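Local coordinates for protein soluble epoxide hydrolase (Bacillus megaterium, PDB 4INZ) that belongs to the alpha/beta hydrolase superfamily, with a central, mostly parallel beta-sheet flanked by helices and, as in other epoxide hydrolases, a helical cap, at residues L42-F47 with V68-R73; P48-I53 with Q202-S207; Y75-K80 with W208-V213; S82-Y87 with M216-R221. The protein carries 1 engineered substitution. All blocks are in the same frame, centred on the assembly; numbering follows the deposited sequence. Where two conformers were deposited one is given.

How the contacts relate
Following the chain from the N terminus, contact 1 closes the shortest loop, twenty residues, by pairing two neighbouring strands of the central sheet. P48-I53, within that loop, reaches forward to helix 198-210, so contact 2 crosses contact 1. Contacts 3 and 4 start after contact 1 is complete and stand in series with it; Y75-K80 and S82-Y87 lead on to W208-V213 and M216-R221, so contacts 2, 3 and 4 cross one another and none nests. All three tie loops that follow strands 40-44 and 66-70 to the consecutive helices 198-210 and 213-220. D71 joins the first three contacts by bonding S51, N76 and S78, and R73 O takes Y219 OH of contact 4.

Contact 1: L42-F47 with V68-R73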
loop_
_atom_site.group_PDB
_atom_site.type_symbol
_atom_site.label_atom_id
_atom_site.label_comp_id
_atom_site.label_asym_id
_atom_site.label_seq_id
_atom_site.Cartn_x
_atom_site.Cartn_y
_atom_site.Cartn_z
ATOM N N LEU A 42 -10.858 -5.582 1.588
ATOM C CA LEU A 42 -9.531 -6.115 1.299
ATOM C C LEU A 42 -8.477 -5.030 1.490
ATOM O O LEU A 42 -8.570 -3.963 0.881
ATOM C CB LEU A 42 -9.497 -6.634 -0.137
ATOM C CG LEU A 42 -8.175 -7.182 -0.669
ATOM C CD1 LEU A 42 -7.737 -8.397 0.145
ATOM C CD2 LEU A 42 -8.319 -7.553 -2.149
ATOM N N PHE A 43 -7.490 -5.308 2.341
ATOM C CA PHE A 43 -6.453 -4.336 2.709
ATOM C C PHE A 43 -5.126 -4.701 2.052
ATOM O O PHE A 43 -4.683 -5.857 2.137
ATOM C CB PHE A 43 -6.212 -4.342 4.227
ATOM C CG PHE A 43 -7.408 -3.975 5.057
ATOM C CD1 PHE A 43 -8.366 -4.932 5.384
ATOM C CD2 PHE A 43 -7.545 -2.686 5.565
ATOM C CE1 PHE A 43 -9.458 -4.602 6.169
ATOM C CE2 PHE A 43 -8.639 -2.339 6.355
ATOM C CZ PHE A 43 -9.595 -3.300 6.664
ATOM N N LEU A 44 -4.483 -3.713 1.433
ATOM C CA LEU A 44 -3.186 -3.896 0.786
ATOM C C LEU A 44 -2.141 -2.969 1.394
ATOM O O LEU A 44 -2.230 -1.736 1.260
ATOM C CB LEU A 44 -3.288 -3.577 -0.709
ATOM C CG LEU A 44 -4.383 -4.270 -1.520
ATOM C CD1 LEU A 44 -4.236 -3.897 -2.985
ATOM C CD2 LEU A 44 -4.322 -5.785 -1.342
ATOM N N HIS A 45 -1.148 -3.570 2.044
ATOM C CA HIS A 45 -0.040 -2.846 2.650
ATOM C C HIS A 45 0.986 -2.444 1.605
ATOM O O HIS A 45 0.834 -2.737 0.411
ATOM C CB HIS A 45 0.656 -3.749 3.668
ATOM C CG HIS A 45 1.394 -4.885 3.029
ATOM N ND1 HIS A 45 2.691 -4.767 2.577
ATOM C CD2 HIS A 45 1.000 -6.144 2.724
ATOM C CE1 HIS A 45 3.070 -5.912 2.035
ATOM N NE2 HIS A 45 2.062 -6.763 2.110
ATOM N N GLY A 46 2.035 -1.766 2.067
ATOM C CA GLY A 46 3.156 -1.402 1.217
ATOM C C GLY A 46 4.484 -1.725 1.888
ATOM O O GLY A 46 4.562 -2.606 2.735
ATOM N N PHE A 47 5.526 -0.988 1.523
ATOM C CA PHE A 47 6.887 -1.290 1.959
ATOM C C PHE A 47 7.274 -0.508 3.209
ATOM O O PHE A 47 7.041 0.698 3.276
ATOM C CB PHE A 47 7.866 -0.924 0.838
ATOM C CG PHE A 47 9.309 -1.069 1.229
ATOM C CD1 PHE A 47 9.970 -2.274 1.040
ATOM C CD2 PHE A 47 10.003 -0.005 1.797
ATOM C CE1 PHE A 47 11.293 -2.416 1.403
ATOM C CE2 PHE A 47 11.334 -0.144 2.164
ATOM C CZ PHE A 47 11.977 -1.357 1.967
ATOM N N VAL A 68 -10.081 -8.848 5.088
ATOM C CA VAL A 68 -8.947 -9.645 4.630
ATOM C C VAL A 68 -7.747 -8.742 4.368
ATOM O O VAL A 68 -7.837 -7.785 3.587
ATOM C CB VAL A 68 -9.306 -10.421 3.335
ATOM C CG1 VAL A 68 -8.075 -11.068 2.729
ATOM C CG2 VAL A 68 -10.369 -11.477 3.626
ATOM N N ALA A 69 -6.631 -9.026 5.037
ATOM C CA ALA A 69 -5.396 -8.284 4.794
ATOM C C ALA A 69 -4.375 -9.200 4.129
ATOM O O ALA A 69 -3.943 -10.196 4.711
ATOM C CB ALA A 69 -4.838 -7.703 6.107
ATOM N N LEU A 70 -4.008 -8.859 2.896
ATOM C CA LEU A 70 -3.120 -9.685 2.085
ATOM C C LEU A 70 -1.648 -9.387 2.372
ATOM O O LEU A 70 -1.273 -8.232 2.575
ATOM C CB LEU A 70 -3.407 -9.424 0.606
ATOM C CG LEU A 70 -2.712 -10.262 -0.465
ATOM C CD1 LEU A 70 -3.117 -11.727 -0.337
ATOM C CD2 LEU A 70 -3.090 -9.722 -1.840
ATOM N N ASP A 71 -0.820 -10.432 2.393
ATOM C CA ASP A 71 0.623 -10.244 2.294
ATOM C C ASP A 71 0.982 -10.269 0.815
ATOM O O ASP A 71 0.819 -11.301 0.155
ATOM C CB ASP A 71 1.391 -11.353 3.024
ATOM C CG ASP A 71 1.284 -11.256 4.543
ATOM O OD1 ASP A 71 1.097 -10.141 5.084
ATOM O OD2 ASP A 71 1.429 -12.307 5.201
ATOM N N LEU A 72 1.440 -9.139 0.283
ATOM C CA LEU A 72 1.813 -9.066 -1.130
ATOM C C LEU A 72 2.913 -10.074 -1.468
ATOM O O LEU A 72 3.687 -10.469 -0.599
ATOM C CB LEU A 72 2.273 -7.653 -1.484
ATOM C CG LEU A 72 1.236 -6.546 -1.305
ATOM C CD1 LEU A 72 1.853 -5.187 -1.656
ATOM C CD2 LEU A 72 -0.006 -6.815 -2.156
ATOM N N ARG A 73 2.993 -10.476 -2.733
ATOM C CA ARG A 73 4.013 -11.438 -3.131
ATOM C C ARG A 73 5.383 -10.933 -2.702
ATOM O O ARG A 73 5.684 -9.738 -2.816
ATOM C CB ARG A 73 3.973 -11.743 -4.639
ATOM C CG ARG A 73 4.167 -10.536 -5.557
ATOM C CD ARG A 73 4.333 -10.965 -7.014
ATOM N NE ARG A 73 3.190 -11.723 -7.523
ATOM C CZ ARG A 73 3.290 -12.711 -8.412
ATOM N NH1 ARG A 73 4.476 -13.059 -8.895
ATOM N NH2 ARG A 73 2.206 -13.353 -8.829
HETATM O O HOH W 1 -2.343 -5.950 3.616
#
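L42 opens the pairing with CG anti to its backbone N (chi1 177°), which carries CD1 across to V68 CG1 at 3.7 Å. The parallel bridge itself rests on F43. Its N donates to V68 O at 2.8 Å and its O accepts L70 N at 3.2 Å, both nearly along the carbonyl axes, so F43 is held between V68 and L70, in register with A69. F43 CB packs on A69 CB on one face of the sheet, and the phenyl ring has V68 O at its edge. L44 returns to the other face, its CD2 lying beside L70 CD2 at 4.2 Å. The two chains then diverge as the first strand ends: F43 CA and A69 CA are 4.6 Å apart, H45 CA and D71 CA 7.4 Å. A water bridges this widening, donating to F43 O and L70 O and weakly accepting from H45 N. H45 has CG in the crowded position between N and carbonyl carbon (chi1 69°), which sends its ring across the gap: NE2 accepts L72 N at 3.1 Å, L72 CD1 sits over one face, and ND1 donates to G46 O. Protonated ND1 with accepting NE2 is consistent with a neutral imidazole. H45 to P48 match the HGXP signature of epoxide hydrolases. Helix 55-61 completes the beta-alpha-beta unit; strands 108-112 and 28-36 flank the pair, and helix 89-102 covers L42 and L44.

Contact 2: P48-I53 with Q202-S207; sequences PDFSHI and QAYMNS
This is a buried aromatic contact between the loop that follows strand 40-44, just past its cis proline P48, and helix 198-210 of the region that caps the sheet in this family. F50 is its centre. Its CG takes the crowded position (chi1 65°), and S207 CB lies over the middle of one ring face, 3.4 Å from the F50 centroid, while H52 CB covers the opposite face. The ring's CE1 edge meets the face of Y204 in a T-shaped pair, planes at 89°. At the far end of Y204, OH donates to D49 OD1 at 2.8 Å, arriving from above the carboxylate plane. A203 CB stands over the centre of the H52 imidazole, whose NE2 is bonded to D200. S207 OG donates to Y204 O at 2.7 Å and accepts from a water that also donates to D49 O, so this hydroxyl is used both ways. Helix 169-193 supports P48 through L182 and V186 and Y204 through I187, while helix 286-289 touches I53 and Y204 through H288.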
loop_
_atom_site.group_PDB
_atom_site.type_symbol
_atom_site.label_atom_id
_atom_site.label_comp_id
_atom_site.label_asym_id
_atom_site.label_seq_id
_atom_site.Cartn_x
_atom_site.Cartn_y
_atom_site.Cartn_z
ATOM N N PRO A 48 7.912 -1.171 4.194
ATOM C CA PRO A 48 8.266 -2.586 4.292
ATOM C C PRO A 48 7.370 -3.283 5.300
ATOM O O PRO A 48 7.859 -4.055 6.130
ATOM C CB PRO A 48 9.673 -2.518 4.871
ATOM C CG PRO A 48 9.564 -1.389 5.861
ATOM C CD PRO A 48 8.564 -0.397 5.267
ATOM N N ASP A 49 6.074 -3.012 5.232
ATOM C CA ASP A 49 5.135 -3.582 6.187
ATOM C C ASP A 49 4.587 -4.911 5.682
ATOM O O ASP A 49 5.238 -5.603 4.908
ATOM C CB ASP A 49 4.003 -2.589 6.443
ATOM C CG ASP A 49 4.526 -1.203 6.761
ATOM O OD1 ASP A 49 5.167 -1.047 7.818
ATOM O OD2 ASP A 49 4.320 -0.277 5.947
ATOM N N PHE A 50 3.394 -5.259 6.144
ATOM C CA PHE A 50 2.724 -6.489 5.746
ATOM C C PHE A 50 1.326 -6.459 6.339
ATOM O O PHE A 50 0.900 -5.429 6.841
ATOM C CB PHE A 50 3.515 -7.742 6.180
ATOM C CG PHE A 50 3.638 -7.929 7.678
ATOM C CD1 PHE A 50 4.296 -6.994 8.470
ATOM C CD2 PHE A 50 3.147 -9.080 8.282
ATOM C CE1 PHE A 50 4.430 -7.185 9.846
ATOM C CE2 PHE A 50 3.280 -9.289 9.660
ATOM C CZ PHE A 50 3.925 -8.340 10.441
ATOM N N SER A 51 0.609 -7.576 6.278
ATOM C CA SER A 51 -0.792 -7.586 6.690
ATOM C C SER A 51 -1.027 -7.013 8.090
ATOM O O SER A 51 -2.067 -6.396 8.354
ATOM C CB SER A 51 -1.359 -9.005 6.586
ATOM O OG SER A 51 -0.525 -9.920 7.286
ATOM N N HIS A 52 -0.063 -7.210 8.983
ATOM C CA HIS A 52 -0.216 -6.805 10.383
ATOM C C HIS A 52 -0.440 -5.295 10.546
ATOM O O HIS A 52 -0.985 -4.855 11.556
ATOM C CB HIS A 52 1.019 -7.247 11.180
ATOM C CG HIS A 52 0.906 -7.060 12.661
ATOM N ND1 HIS A 52 0.053 -7.807 13.445
ATOM C CD2 HIS A 52 1.572 -6.238 13.508
ATOM C CE1 HIS A 52 0.185 -7.440 14.710
ATOM N NE2 HIS A 52 1.103 -6.492 14.777
ATOM N N ILE A 53 -0.026 -4.495 9.565
ATOM C CA ILE A 53 -0.173 -3.045 9.723
ATOM C C ILE A 53 -1.650 -2.655 9.857
ATOM O O ILE A 53 -1.981 -1.599 10.407
ATOM C CB ILE A 53 0.511 -2.238 8.593
ATOM C CG1 ILE A 53 0.615 -0.759 8.986
ATOM C CG2 ILE A 53 -0.242 -2.398 7.257
ATOM C CD1 ILE A 53 1.558 0.020 8.105
ATOM N N GLN A 202 7.916 -7.821 17.426
ATOM C CA GLN A 202 8.205 -9.228 17.152
ATOM C C GLN A 202 7.541 -9.693 15.860
ATOM O O GLN A 202 8.130 -10.453 15.080
ATOM C CB GLN A 202 7.751 -10.104 18.324
ATOM C CG GLN A 202 8.068 -11.587 18.140
ATOM C CD GLN A 202 9.557 -11.848 18.103
ATOM O OE1 GLN A 202 10.209 -11.908 19.148
ATOM N NE2 GLN A 202 10.109 -11.998 16.893
ATOM N N ALA A 203 6.311 -9.245 15.635
ATOM C CA ALA A 203 5.596 -9.617 14.423
ATOM C C ALA A 203 6.305 -9.067 13.191
ATOM O O ALA A 203 6.428 -9.751 12.179
ATOM C CB ALA A 203 4.159 -9.134 14.467
ATOM N N TYR A 204 6.758 -7.823 13.273
ATOM C CA TYR A 204 7.504 -7.233 12.171
ATOM C C TYR A 204 8.805 -7.983 11.926
ATOM O O TYR A 204 9.145 -8.278 10.780
ATOM C CB TYR A 204 7.803 -5.763 12.442
ATOM C CG TYR A 204 6.804 -4.813 11.827
ATOM C CD1 TYR A 204 7.016 -4.289 10.561
ATOM C CD2 TYR A 204 5.654 -4.437 12.512
ATOM C CE1 TYR A 204 6.123 -3.407 9.992
ATOM C CE2 TYR A 204 4.744 -3.554 11.945
ATOM C CZ TYR A 204 4.984 -3.045 10.682
ATOM O OH TYR A 204 4.090 -2.164 10.107
ATOM N N MET A 205 9.537 -8.289 12.997
ATOM C CA MET A 205 10.800 -9.002 12.847
ATOM C C MET A 205 10.568 -10.358 12.188
ATOM O O MET A 205 11.313 -10.755 11.290
ATOM C CB MET A 205 11.508 -9.190 14.193
ATOM C CG MET A 205 11.945 -7.888 14.864
ATOM S SD MET A 205 12.993 -6.847 13.823
ATOM C CE MET A 205 14.377 -7.942 13.522
ATOM N N ASN A 206 9.547 -11.078 12.649
ATOM C CA ASN A 206 9.173 -12.332 12.006
ATOM C C ASN A 206 8.880 -12.149 10.519
ATOM O O ASN A 206 9.268 -12.985 9.690
ATOM C CB ASN A 206 7.940 -12.946 12.674
ATOM C CG ASN A 206 8.242 -13.553 14.021
ATOM O OD1 ASN A 206 9.402 -13.798 14.371
ATOM N ND2 ASN A 206 7.185 -13.816 14.790
ATOM N N SER A 207 8.178 -11.069 10.179
ATOM C CA SER A 207 7.791 -10.841 8.794
ATOM C C SER A 207 9.017 -10.676 7.905
ATOM O O SER A 207 9.031 -11.138 6.768
ATOM C CB SER A 207 6.857 -9.630 8.648
ATOM O OG SER A 207 7.575 -8.404 8.619
HETATM O O HOH W 2 7.246 -7.345 6.018
#

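Contact 3: Y75-K80 with W208-V213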
loop_
_atom_site.group_PDB
_atom_site.type_symbol
_atom_site.label_atom_id
_atom_site.label_comp_id
_atom_site.label_asym_id
_atom_site.label_seq_id
_atom_site.Cartn_x
_atom_site.Cartn_y
_atom_site.Cartn_z
ATOM N N TYR A 75 6.405 -10.821 0.359
ATOM C CA TYR A 75 6.326 -10.375 1.753
ATOM C C TYR A 75 5.910 -11.460 2.746
ATOM O O TYR A 75 5.032 -12.277 2.458
ATOM C CB TYR A 75 5.320 -9.227 1.888
ATOM C CG TYR A 75 5.822 -7.875 1.448
ATOM C CD1 TYR A 75 5.845 -7.524 0.103
ATOM C CD2 TYR A 75 6.253 -6.934 2.383
ATOM C CE1 TYR A 75 6.284 -6.265 -0.300
ATOM C CE2 TYR A 75 6.691 -5.686 1.986
ATOM C CZ TYR A 75 6.711 -5.359 0.643
ATOM O OH TYR A 75 7.145 -4.113 0.251
ATOM N N ASN A 76 6.523 -11.423 3.930
ATOM C CA ASN A 76 6.144 -12.302 5.035
ATOM C C ASN A 76 6.036 -13.754 4.573
ATOM O O ASN A 76 7.002 -14.313 4.056
ATOM C CB ASN A 76 4.826 -11.817 5.666
ATOM C CG ASN A 76 4.518 -12.492 6.993
ATOM O OD1 ASN A 76 5.422 -12.877 7.731
ATOM N ND2 ASN A 76 3.233 -12.644 7.297
ATOM N N LEU A 77 4.863 -14.356 4.740
ATOM C CA LEU A 77 4.693 -15.774 4.417
ATOM C C LEU A 77 4.253 -16.037 2.975
ATOM O O LEU A 77 4.115 -17.190 2.557
ATOM C CB LEU A 77 3.728 -16.432 5.407
ATOM C CG LEU A 77 4.254 -16.516 6.845
ATOM C CD1 LEU A 77 3.132 -16.874 7.824
ATOM C CD2 LEU A 77 5.424 -17.498 6.973
ATOM N N SER A 78 4.037 -14.976 2.208
ATOM C CA SER A 78 3.671 -15.152 0.810
ATOM C C SER A 78 4.853 -15.655 0.002
ATOM O O SER A 78 6.003 -15.420 0.360
ATOM C CB SER A 78 3.122 -13.848 0.218
ATOM O OG SER A 78 1.839 -13.589 0.749
ATOM N N GLU A 79 4.554 -16.346 -1.092
ATOM C CA GLU A 79 5.576 -16.869 -1.976
ATOM C C GLU A 79 6.518 -15.766 -2.457
ATOM O O GLU A 79 6.120 -14.601 -2.578
ATOM C CB GLU A 79 4.914 -17.577 -3.162
ATOM C CG GLU A 79 5.876 -18.295 -4.076
ATOM C CD GLU A 79 5.200 -19.378 -4.900
ATOM O OE1 GLU A 79 4.040 -19.733 -4.591
ATOM O OE2 GLU A 79 5.833 -19.876 -5.854
ATOM N N LYS A 80 7.767 -16.143 -2.718
ATOM C CA LYS A 80 8.792 -15.203 -3.152
ATOM C C LYS A 80 9.408 -15.637 -4.483
ATOM O O LYS A 80 10.539 -16.141 -4.528
ATOM C CB LYS A 80 9.863 -15.052 -2.071
ATOM C CG LYS A 80 9.316 -14.476 -0.757
ATOM C CD LYS A 80 10.157 -14.881 0.454
ATOM C CE LYS A 80 9.575 -16.094 1.172
ATOM N NZ LYS A 80 8.305 -15.806 1.911
ATOM N N TRP A 208 10.050 -10.025 8.432
ATOM C CA TRP A 208 11.271 -9.800 7.661
ATOM C C TRP A 208 12.113 -11.073 7.542
ATOM O O TRP A 208 12.732 -11.328 6.499
ATOM C CB TRP A 208 12.066 -8.639 8.259
ATOM C CG TRP A 208 11.311 -7.340 8.127
ATOM C CD1 TRP A 208 10.407 -7.016 7.152
ATOM C CD2 TRP A 208 11.368 -6.220 9.010
ATOM N NE1 TRP A 208 9.910 -5.749 7.368
ATOM C CE2 TRP A 208 10.481 -5.243 8.507
ATOM C CE3 TRP A 208 12.091 -5.941 10.177
ATOM C CZ2 TRP A 208 10.298 -4.007 9.130
ATOM C CZ3 TRP A 208 11.906 -4.708 10.797
ATOM C CH2 TRP A 208 11.014 -3.760 10.270
ATOM N N GLU A 209 12.121 -11.872 8.604
ATOM C CA GLU A 209 12.809 -13.164 8.591
ATOM C C GLU A 209 12.153 -14.098 7.587
ATOM O O GLU A 209 12.832 -14.858 6.897
ATOM C CB GLU A 209 12.758 -13.812 9.976
ATOM C CG GLU A 209 13.490 -13.034 11.053
ATOM C CD GLU A 209 14.907 -13.527 11.312
ATOM O OE1 GLU A 209 15.370 -14.483 10.650
ATOM O OE2 GLU A 209 15.562 -12.945 12.199
ATOM N N ASN A 210 10.825 -14.052 7.522
ATOM C CA ASN A 210 10.059 -14.941 6.644
ATOM C C ASN A 210 9.975 -14.446 5.200
ATOM O O ASN A 210 9.916 -15.241 4.256
ATOM C CB ASN A 210 8.646 -15.145 7.211
ATOM C CG ASN A 210 8.647 -15.970 8.487
ATOM O OD1 ASN A 210 9.449 -16.891 8.629
ATOM N ND2 ASN A 210 7.747 -15.646 9.419
ATOM N N GLY A 211 9.975 -13.130 5.037
ATOM C CA GLY A 211 9.849 -12.510 3.730
ATOM C C GLY A 211 11.182 -12.433 3.020
ATOM O O GLY A 211 12.168 -12.993 3.484
ATOM N N SER A 212 11.208 -11.721 1.895
ATOM C CA SER A 212 12.426 -11.547 1.113
ATOM C C SER A 212 12.668 -10.076 0.811
ATOM O O SER A 212 11.889 -9.439 0.095
ATOM C CB SER A 212 12.337 -12.314 -0.201
ATOM O OG SER A 212 13.393 -11.927 -1.068
ATOM N N VAL A 213 13.753 -9.536 1.349
ATOM C CA VAL A 213 14.101 -8.153 1.066
ATOM C C VAL A 213 14.372 -7.971 -0.426
ATOM O O VAL A 213 14.024 -6.943 -1.007
ATOM C CB VAL A 213 15.297 -7.679 1.911
ATOM C CG1 VAL A 213 15.776 -6.307 1.435
ATOM C CG2 VAL A 213 14.900 -7.629 3.379
HETATM O O HOH W 3 5.317 -13.984 10.188
#
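The amide groups of N76 and N210 lie side by side, pointing the same way with planes 41° apart; L77 CD2 rests against the N210 amide, 3.8 Å from N210 ND2. A water ties them, donating to N76 OD1 and accepting from N210 ND2, while N76 ND2 goes to D71. The motif is a type II' beta turn, Y75 to S78, closed by S78 N to Y75 O at 2.9 Å and set against the C-terminal end of helix 198-210. N76 CA comes within 3.9 Å of G211 CA, and a CB on G211 would collide with N76 N. The acceptors N76 O and N210 O are 3.1 Å apart, a repulsion the K80 charge probably relieves: NZ bonds N210 O at 2.9 Å and S78 O at 2.8 Å, and N76 O weakly. S212, next along, caps helix 213-220 through S215 N. The lysine chain, bent at its last two torsions, presses its CD onto S212 CB at 3.4 Å, tighter than usual carbon contact.

Contact 4: S82-Y87 with M216-R221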
loop_
_atom_site.group_PDB
_atom_site.type_symbol
_atom_site.label_atom_id
_atom_site.label_comp_id
_atom_site.label_asym_id
_atom_site.label_seq_id
_atom_site.Cartn_x
_atom_site.Cartn_y
_atom_site.Cartn_z
ATOM N N SER A 82 11.230 -15.810 -8.137
ATOM C CA SER A 82 12.480 -15.232 -8.618
ATOM C C SER A 82 12.248 -14.292 -9.788
ATOM O O SER A 82 11.276 -14.440 -10.531
ATOM C CB SER A 82 13.441 -16.340 -9.067
ATOM O OG SER A 82 13.934 -17.074 -7.960
ATOM N N GLY A 83 13.151 -13.328 -9.947
ATOM C CA GLY A 83 13.169 -12.474 -11.123
ATOM C C GLY A 83 12.354 -11.201 -11.001
ATOM O O GLY A 83 11.307 -11.175 -10.350
ATOM N N LEU A 84 12.829 -10.141 -11.646
ATOM C CA LEU A 84 12.159 -8.843 -11.593
ATOM C C LEU A 84 10.780 -8.888 -12.230
ATOM O O LEU A 84 9.853 -8.208 -11.777
ATOM C CB LEU A 84 12.997 -7.775 -12.295
ATOM C CG LEU A 84 14.229 -7.286 -11.546
ATOM C CD1 LEU A 84 14.973 -6.259 -12.384
ATOM C CD2 LEU A 84 13.827 -6.703 -10.191
ATOM N N GLU A 85 10.648 -9.684 -13.283
ATOM C CA GLU A 85 9.402 -9.748 -14.033
ATOM C C GLU A 85 8.245 -10.228 -13.164
ATOM O O GLU A 85 7.083 -9.960 -13.467
ATOM C CB GLU A 85 9.563 -10.640 -15.266
ATOM C CG GLU A 85 10.584 -10.098 -16.260
ATOM C CD GLU A 85 10.577 -10.841 -17.578
ATOM O OE1 GLU A 85 10.895 -10.212 -18.613
ATOM O OE2 GLU A 85 10.260 -12.050 -17.582
ATOM N N SER A 86 8.567 -10.925 -12.076
ATOM C CA SER A 86 7.545 -11.444 -11.174
ATOM C C SER A 86 6.923 -10.358 -10.301
ATOM O O SER A 86 5.965 -10.616 -9.563
ATOM C CB SER A 86 8.128 -12.544 -10.288
ATOM O OG SER A 86 8.568 -13.642 -11.075
ATOM N N TYR A 87 7.472 -9.146 -10.382
ATOM C CA TYR A 87 7.030 -8.046 -9.519
ATOM C C TYR A 87 6.615 -6.812 -10.313
ATOM O O TYR A 87 6.576 -5.701 -9.783
ATOM C CB TYR A 87 8.118 -7.704 -8.506
ATOM C CG TYR A 87 8.466 -8.902 -7.652
ATOM C CD1 TYR A 87 7.716 -9.215 -6.521
ATOM C CD2 TYR A 87 9.511 -9.749 -7.999
ATOM C CE1 TYR A 87 8.016 -10.326 -5.744
ATOM C CE2 TYR A 87 9.812 -10.860 -7.234
ATOM C CZ TYR A 87 9.063 -11.145 -6.108
ATOM O OH TYR A 87 9.365 -12.260 -5.352
ATOM N N MET A 216 11.067 -7.536 -2.006
ATOM C CA MET A 216 10.506 -6.239 -1.676
ATOM C C MET A 216 11.130 -5.141 -2.551
ATOM O O MET A 216 10.412 -4.311 -3.115
ATOM C CB MET A 216 10.662 -5.968 -0.171
ATOM C CG MET A 216 9.985 -7.050 0.686
ATOM S SD MET A 216 10.575 -7.266 2.385
ATOM C CE MET A 216 9.947 -5.778 3.156
ATOM N N LEU A 217 12.455 -5.153 -2.674
ATOM C CA LEU A 217 13.156 -4.160 -3.490
ATOM C C LEU A 217 12.848 -4.313 -4.976
ATOM O O LEU A 217 12.889 -3.333 -5.729
ATOM C CB LEU A 217 14.669 -4.234 -3.244
ATOM C CG LEU A 217 15.086 -3.844 -1.822
ATOM C CD1 LEU A 217 16.553 -4.153 -1.535
ATOM C CD2 LEU A 217 14.783 -2.365 -1.566
ATOM N N SER A 218 12.538 -5.538 -5.394
ATOM C CA SER A 218 12.251 -5.826 -6.800
ATOM C C SER A 218 11.086 -4.994 -7.343
ATOM O O SER A 218 11.092 -4.599 -8.510
ATOM C CB SER A 218 11.999 -7.322 -7.018
ATOM O OG SER A 218 13.183 -8.071 -6.817
ATOM N N TYR A 219 10.094 -4.733 -6.499
ATOM C CA TYR A 219 8.997 -3.843 -6.868
ATOM C C TYR A 219 9.540 -2.527 -7.405
ATOM O O TYR A 219 9.106 -2.046 -8.457
ATOM C CB TYR A 219 8.140 -3.526 -5.646
ATOM C CG TYR A 219 7.192 -4.603 -5.187
ATOM C CD1 TYR A 219 7.658 -5.772 -4.597
ATOM C CD2 TYR A 219 5.818 -4.426 -5.300
ATOM C CE1 TYR A 219 6.780 -6.736 -4.153
ATOM C CE2 TYR A 219 4.932 -5.386 -4.861
ATOM C CZ TYR A 219 5.415 -6.537 -4.291
ATOM O OH TYR A 219 4.528 -7.486 -3.856
ATOM N N TYR A 220 10.472 -1.935 -6.662
ATOM C CA TYR A 220 11.019 -0.622 -7.002
ATOM C C TYR A 220 11.856 -0.658 -8.274
ATOM O O TYR A 220 11.970 0.343 -8.994
ATOM C CB TYR A 220 11.881 -0.076 -5.856
ATOM C CG TYR A 220 11.108 0.305 -4.614
ATOM C CD1 TYR A 220 10.678 1.611 -4.415
ATOM C CD2 TYR A 220 10.815 -0.639 -3.635
ATOM C CE1 TYR A 220 9.969 1.966 -3.280
ATOM C CE2 TYR A 220 10.109 -0.296 -2.497
ATOM C CZ TYR A 220 9.686 1.010 -2.322
ATOM O OH TYR A 220 8.979 1.359 -1.192
ATOM N N ARG A 221 12.448 -1.812 -8.546
ATOM C CA ARG A 221 13.391 -1.930 -9.654
ATOM C C ARG A 221 12.705 -2.064 -11.008
ATOM O O ARG A 221 13.369 -2.172 -12.040
ATOM C CB ARG A 221 14.375 -3.075 -9.386
ATOM C CG ARG A 221 15.304 -2.721 -8.241
ATOM C CD ARG A 221 16.063 -3.896 -7.655
ATOM N NE ARG A 221 16.971 -3.412 -6.621
ATOM C CZ ARG A 221 17.797 -4.177 -5.916
ATOM N NH1 ARG A 221 17.835 -5.487 -6.119
ATOM N NH2 ARG A 221 18.583 -3.623 -5.002
HETATM O O HOH W 4 6.980 -2.996 -10.020
#
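Y87 and Y219 both hold CG anti to the carbonyl carbon and beside the backbone N (chi1 -59° and -77°), yet they set out differently: the CA-CB bond of Y87 points toward helix 213-220, whereas that of Y219 leads away and only the ring comes back. The two side chains therefore cross at about a right angle, with the rings inclined at 44°, neither stacked nor edge-to-face. Their closest atoms are Y87 CD1 and Y219 CE1, 3.6 Å apart. The other flank of the Y87 ring meets the helix at S218, where CD2 touches S218 CB at 3.6 Å, so this tyrosine wedges between two successive helix residues. L84 reaches the same serine from the 3-10 turn 84-86: its CD2 lies 3.7 Å from S218 CB and 3.8 Å from R221 CB, the aliphatic root of the arginine. Y87 N bonds to L84 O at 2.9 Å, fixing the spacing of the two loop side chains. One water spans the backbones, donating to Y87 O at 2.7 Å and to Y219 O at 2.8 Å. The polar ends find partners outside the two segments: Y219 OH at R73 O, S218 OG at L214 O, the R221 guanidinium at F165 O, and Y87 OH at P81 O and S215 OG. S82-Y87 and M216-R221 themselves thus share only carbon packing and one water; a direct polar tie to helix 213-220 lies earlier on it, at S215.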